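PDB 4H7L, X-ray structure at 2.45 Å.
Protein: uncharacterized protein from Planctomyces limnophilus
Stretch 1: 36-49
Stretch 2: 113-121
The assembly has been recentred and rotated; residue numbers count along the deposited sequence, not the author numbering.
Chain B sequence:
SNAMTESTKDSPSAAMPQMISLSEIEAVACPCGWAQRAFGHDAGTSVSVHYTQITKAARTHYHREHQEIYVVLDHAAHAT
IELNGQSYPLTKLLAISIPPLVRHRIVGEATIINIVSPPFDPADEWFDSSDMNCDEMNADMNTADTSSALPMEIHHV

Stretch 1 36-49: QRAFGHDAGTSVSV
Stretch 2, residues 113-121: INIVSPPFD

The most unusual feature of this contact is a serine side chain that takes over where a β-ladder stops: Ser48 OG accepts a hydrogen bond from Phe120 N at 2.7 Å (N-H...O 153°), four residues beyond the last bridge partner on the second strand. The example illustrates a general principle, that a short side-chain hydroxyl can anchor a chain that has left its sheet.

The ladder itself is brief. Residues 48-49 run antiparallel to strand 113-117, with extended backbones (Ser48 -98/154, Val49 -131/114, Ile115 -101/118, Val116 -117/132). Ser48 and Val116 form the hydrogen-bonded pair, CA to CA 5.1 Å: Ser48 N donates to Val116 O at 2.8 Å and Val116 N to Ser48 O at 3.0 Å. Val49 and Ile115 follow as the non-hydrogen-bonded pair, CA to CA 4.8 Å, where CA-H groups approach carbonyls instead, Val49 CA lying 3.6 Å from Asn114 O and Ile115 CA 3.5 Å from Ser48 O. On its other edge Val49 pairs within its own stretch, Val49 N to Ala38 O at 3.0 Å and Ala38 N to Val49 O at 2.9 Å, which ties strand 36-38 into the sheet.

Alternation sorts the side chains. Val49 (t) and Ile115 (m, t) share one face; Val49 CG1 reaches Ile113 CG2 at 3.8 Å, and Val47 CG2 (chi1 m) lies 4.3 Å from Ile115 CG2, apolar contacts among buried side chains. Ser48 (m) and Val116 (t) occupy the opposite face.

Past Ser117 the chain turns through a cis peptide before Pro118, and Pro119 (-49/141) brings its CA to 4.5 Å from that of Val47. Neither proline nitrogen can donate a hydrogen bond; Phe120 N is the next backbone donor, and it meets Ser48 OG. The same hydroxyl makes a weak bond to Phe39 O at 3.4 Å. Pro118 CA makes a CA-H...O contact with Ser46 O at 3.5 Å.

Pro119 has the largest covered area of either stretch. The 3-10 segment 41-43, following Phe39 (63/48) and Gly40 (-59/-166), brings His41 (chi1 -140°, between wells, poorly ordered) over it: Pro119 CG sits 4.1 Å from the His41 ring centroid, 14° off the normal, a CH-pi contact of polarised C-H against π cloud. Within the loop, Thr45 OG1 (chi1 p) donates to Val47 O at 2.8 Å. Phe120 (t, chi2 84°) places CE2 over one face of the Arg37 (m, t, t) guanidinium, 4.0 Å from Arg37 NE. The stretches bury 602 Å² between them, both sides summed.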

# COMPACT_ATOMS: atom_id res chain seq x y z
N GLN B 36 -11.71 5.60 -1.65
CA GLN B 36 -11.30 6.68 -0.77
C GLN B 36 -9.82 6.96 -1.03
O GLN B 36 -8.94 6.27 -0.52
CB GLN B 36 -11.56 6.32 0.70
CG GLN B 36 -13.05 6.25 1.03
CD GLN B 36 -13.35 5.70 2.42
OE1 GLN B 36 -13.23 4.50 2.66
NE2 GLN B 36 -13.74 6.58 3.33
N ARG B 37 -9.57 7.98 -1.85
CA ARG B 37 -8.25 8.18 -2.44
C ARG B 37 -7.40 9.18 -1.66
O ARG B 37 -7.86 10.26 -1.31
CB ARG B 37 -8.41 8.64 -3.89
CG ARG B 37 -9.39 7.80 -4.70
CD ARG B 37 -9.23 8.03 -6.20
NE ARG B 37 -10.01 7.08 -6.99
CZ ARG B 37 -11.23 7.30 -7.48
NH1 ARG B 37 -11.85 8.46 -7.27
NH2 ARG B 37 -11.84 6.36 -8.19
N ALA B 38 -6.15 8.81 -1.41
CA ALA B 38 -5.23 9.65 -0.66
C ALA B 38 -3.93 9.89 -1.42
O ALA B 38 -3.52 9.07 -2.24
CB ALA B 38 -4.92 9.03 0.69
N PHE B 39 -3.30 11.03 -1.14
CA PHE B 39 -1.97 11.33 -1.66
C PHE B 39 -1.93 11.42 -3.18
O PHE B 39 -1.05 10.84 -3.82
CB PHE B 39 -0.96 10.29 -1.16
CG PHE B 39 -0.95 10.14 0.33
CD1 PHE B 39 -0.70 11.23 1.14
CD2 PHE B 39 -1.18 8.91 0.92
CE1 PHE B 39 -0.69 11.10 2.51
CE2 PHE B 39 -1.17 8.78 2.29
CZ PHE B 39 -0.92 9.87 3.09
N GLY B 40 -2.86 12.17 -3.76
CA GLY B 40 -2.87 12.40 -5.19
C GLY B 40 -1.60 13.08 -5.68
O GLY B 40 -0.60 13.14 -4.97
N HIS B 41 -1.65 13.58 -6.91
CA HIS B 41 -0.47 14.20 -7.51
C HIS B 41 -0.11 15.49 -6.80
O HIS B 41 1.07 15.83 -6.66
CB HIS B 41 -0.71 14.46 -9.00
CG HIS B 41 0.47 14.16 -9.86
ND1 HIS B 41 0.37 13.51 -11.07
CD2 HIS B 41 1.79 14.42 -9.68
CE1 HIS B 41 1.57 13.38 -11.60
NE2 HIS B 41 2.45 13.92 -10.78
N ASP B 42 -1.13 16.22 -6.35
CA ASP B 42 -0.92 17.47 -5.63
C ASP B 42 -0.17 17.26 -4.31
O ASP B 42 0.35 18.21 -3.73
CB ASP B 42 -2.26 18.16 -5.34
CG ASP B 42 -2.96 18.66 -6.60
OD1 ASP B 42 -4.21 18.67 -6.62
OD2 ASP B 42 -2.26 19.06 -7.57
N ALA B 43 -0.12 16.02 -3.84
CA ALA B 43 0.39 15.72 -2.49
C ALA B 43 1.92 15.64 -2.40
O ALA B 43 2.47 15.65 -1.30
CB ALA B 43 -0.24 14.43 -1.97
N GLY B 44 2.59 15.55 -3.54
CA GLY B 44 4.04 15.52 -3.55
C GLY B 44 4.64 14.14 -3.38
O GLY B 44 5.83 13.94 -3.59
N THR B 45 3.81 13.17 -2.99
CA THR B 45 4.27 11.80 -2.83
C THR B 45 4.48 11.16 -4.20
O THR B 45 4.02 11.69 -5.21
CB THR B 45 3.27 10.96 -2.02
OG1 THR B 45 2.03 10.87 -2.74
CG2 THR B 45 3.02 11.58 -0.66
N SER B 46 5.18 10.03 -4.23
CA SER B 46 5.47 9.34 -5.48
C SER B 46 4.36 8.37 -5.85
O SER B 46 4.30 7.89 -6.99
CB SER B 46 6.78 8.58 -5.37
OG SER B 46 7.89 9.47 -5.42
N VAL B 47 3.49 8.06 -4.89
CA VAL B 47 2.42 7.11 -5.12
C VAL B 47 1.12 7.59 -4.50
O VAL B 47 1.12 8.37 -3.55
CB VAL B 47 2.76 5.74 -4.51
CG1 VAL B 47 4.15 5.31 -4.92
CG2 VAL B 47 2.66 5.79 -2.99
N SER B 48 0.00 7.13 -5.05
CA SER B 48 -1.30 7.38 -4.46
C SER B 48 -1.67 6.14 -3.66
O SER B 48 -1.21 5.05 -3.98
CB SER B 48 -2.35 7.63 -5.53
OG SER B 48 -2.02 8.75 -6.32
N VAL B 49 -2.50 6.31 -2.65
CA VAL B 49 -2.98 5.18 -1.87
C VAL B 49 -4.49 5.24 -1.72
O VAL B 49 -5.02 6.15 -1.08
CB VAL B 49 -2.30 5.10 -0.50
CG1 VAL B 49 -2.87 3.96 0.32
CG2 VAL B 49 -0.80 4.93 -0.67
N ILE B 113 -6.34 -2.18 -0.46
CA ILE B 113 -5.51 -0.99 -0.54
C ILE B 113 -4.90 -0.98 -1.93
O ILE B 113 -4.11 -1.86 -2.25
CB ILE B 113 -4.36 -1.00 0.47
CG1 ILE B 113 -4.87 -1.09 1.91
CG2 ILE B 113 -3.49 0.23 0.29
CD1 ILE B 113 -5.57 0.15 2.38
N ASN B 114 -5.25 -0.00 -2.75
CA ASN B 114 -4.66 0.10 -4.07
C ASN B 114 -3.55 1.14 -4.08
O ASN B 114 -3.79 2.33 -3.88
CB ASN B 114 -5.72 0.44 -5.11
CG ASN B 114 -5.15 0.49 -6.52
OD1 ASN B 114 -4.01 0.08 -6.75
ND2 ASN B 114 -5.95 0.98 -7.46
N ILE B 115 -2.32 0.68 -4.30
CA ILE B 115 -1.16 1.55 -4.35
C ILE B 115 -0.80 1.82 -5.80
O ILE B 115 -0.48 0.90 -6.55
CB ILE B 115 0.03 0.91 -3.62
CG1 ILE B 115 -0.33 0.64 -2.16
CG2 ILE B 115 1.25 1.81 -3.69
CD1 ILE B 115 0.46 -0.48 -1.53
N VAL B 116 -0.85 3.09 -6.20
CA VAL B 116 -0.68 3.46 -7.60
C VAL B 116 0.55 4.34 -7.82
O VAL B 116 0.75 5.31 -7.09
CB VAL B 116 -1.91 4.23 -8.11
CG1 VAL B 116 -1.78 4.54 -9.59
CG2 VAL B 116 -3.19 3.45 -7.83
N SER B 117 1.36 4.00 -8.81
CA SER B 117 2.54 4.79 -9.13
C SER B 117 2.72 4.97 -10.65
O SER B 117 2.57 4.02 -11.41
CB SER B 117 3.80 4.14 -8.55
OG SER B 117 4.34 3.22 -9.48
N PRO B 118 3.01 6.20 -11.09
CA PRO B 118 3.07 7.38 -10.22
C PRO B 118 1.67 7.70 -9.70
O PRO B 118 0.76 6.90 -9.89
CB PRO B 118 3.58 8.49 -11.15
CG PRO B 118 4.05 7.80 -12.40
CD PRO B 118 3.25 6.55 -12.50
N PRO B 119 1.50 8.86 -9.06
CA PRO B 119 0.18 9.15 -8.49
C PRO B 119 -0.95 8.92 -9.48
O PRO B 119 -0.81 9.23 -10.66
CB PRO B 119 0.29 10.63 -8.10
CG PRO B 119 1.75 10.84 -7.85
CD PRO B 119 2.45 9.97 -8.86
N PHE B 120 -2.05 8.38 -8.98
CA PHE B 120 -3.20 8.01 -9.80
C PHE B 120 -3.73 9.13 -10.70
O PHE B 120 -3.89 10.27 -10.28
CB PHE B 120 -4.32 7.53 -8.87
CG PHE B 120 -5.65 7.43 -9.53
CD1 PHE B 120 -6.00 6.31 -10.25
CD2 PHE B 120 -6.56 8.46 -9.41
CE1 PHE B 120 -7.24 6.21 -10.85
CE2 PHE B 120 -7.80 8.38 -10.00
CZ PHE B 120 -8.14 7.25 -10.73
N ASP B 121 -3.99 8.77 -11.96
CA ASP B 121 -4.56 9.69 -12.94
C ASP B 121 -5.75 9.00 -13.62
O ASP B 121 -5.57 8.01 -14.33
CB ASP B 121 -3.50 10.08 -13.98
CG ASP B 121 -4.08 10.81 -15.17
OD1 ASP B 121 -5.16 11.43 -15.04
OD2 ASP B 121 -3.45 10.78 -16.25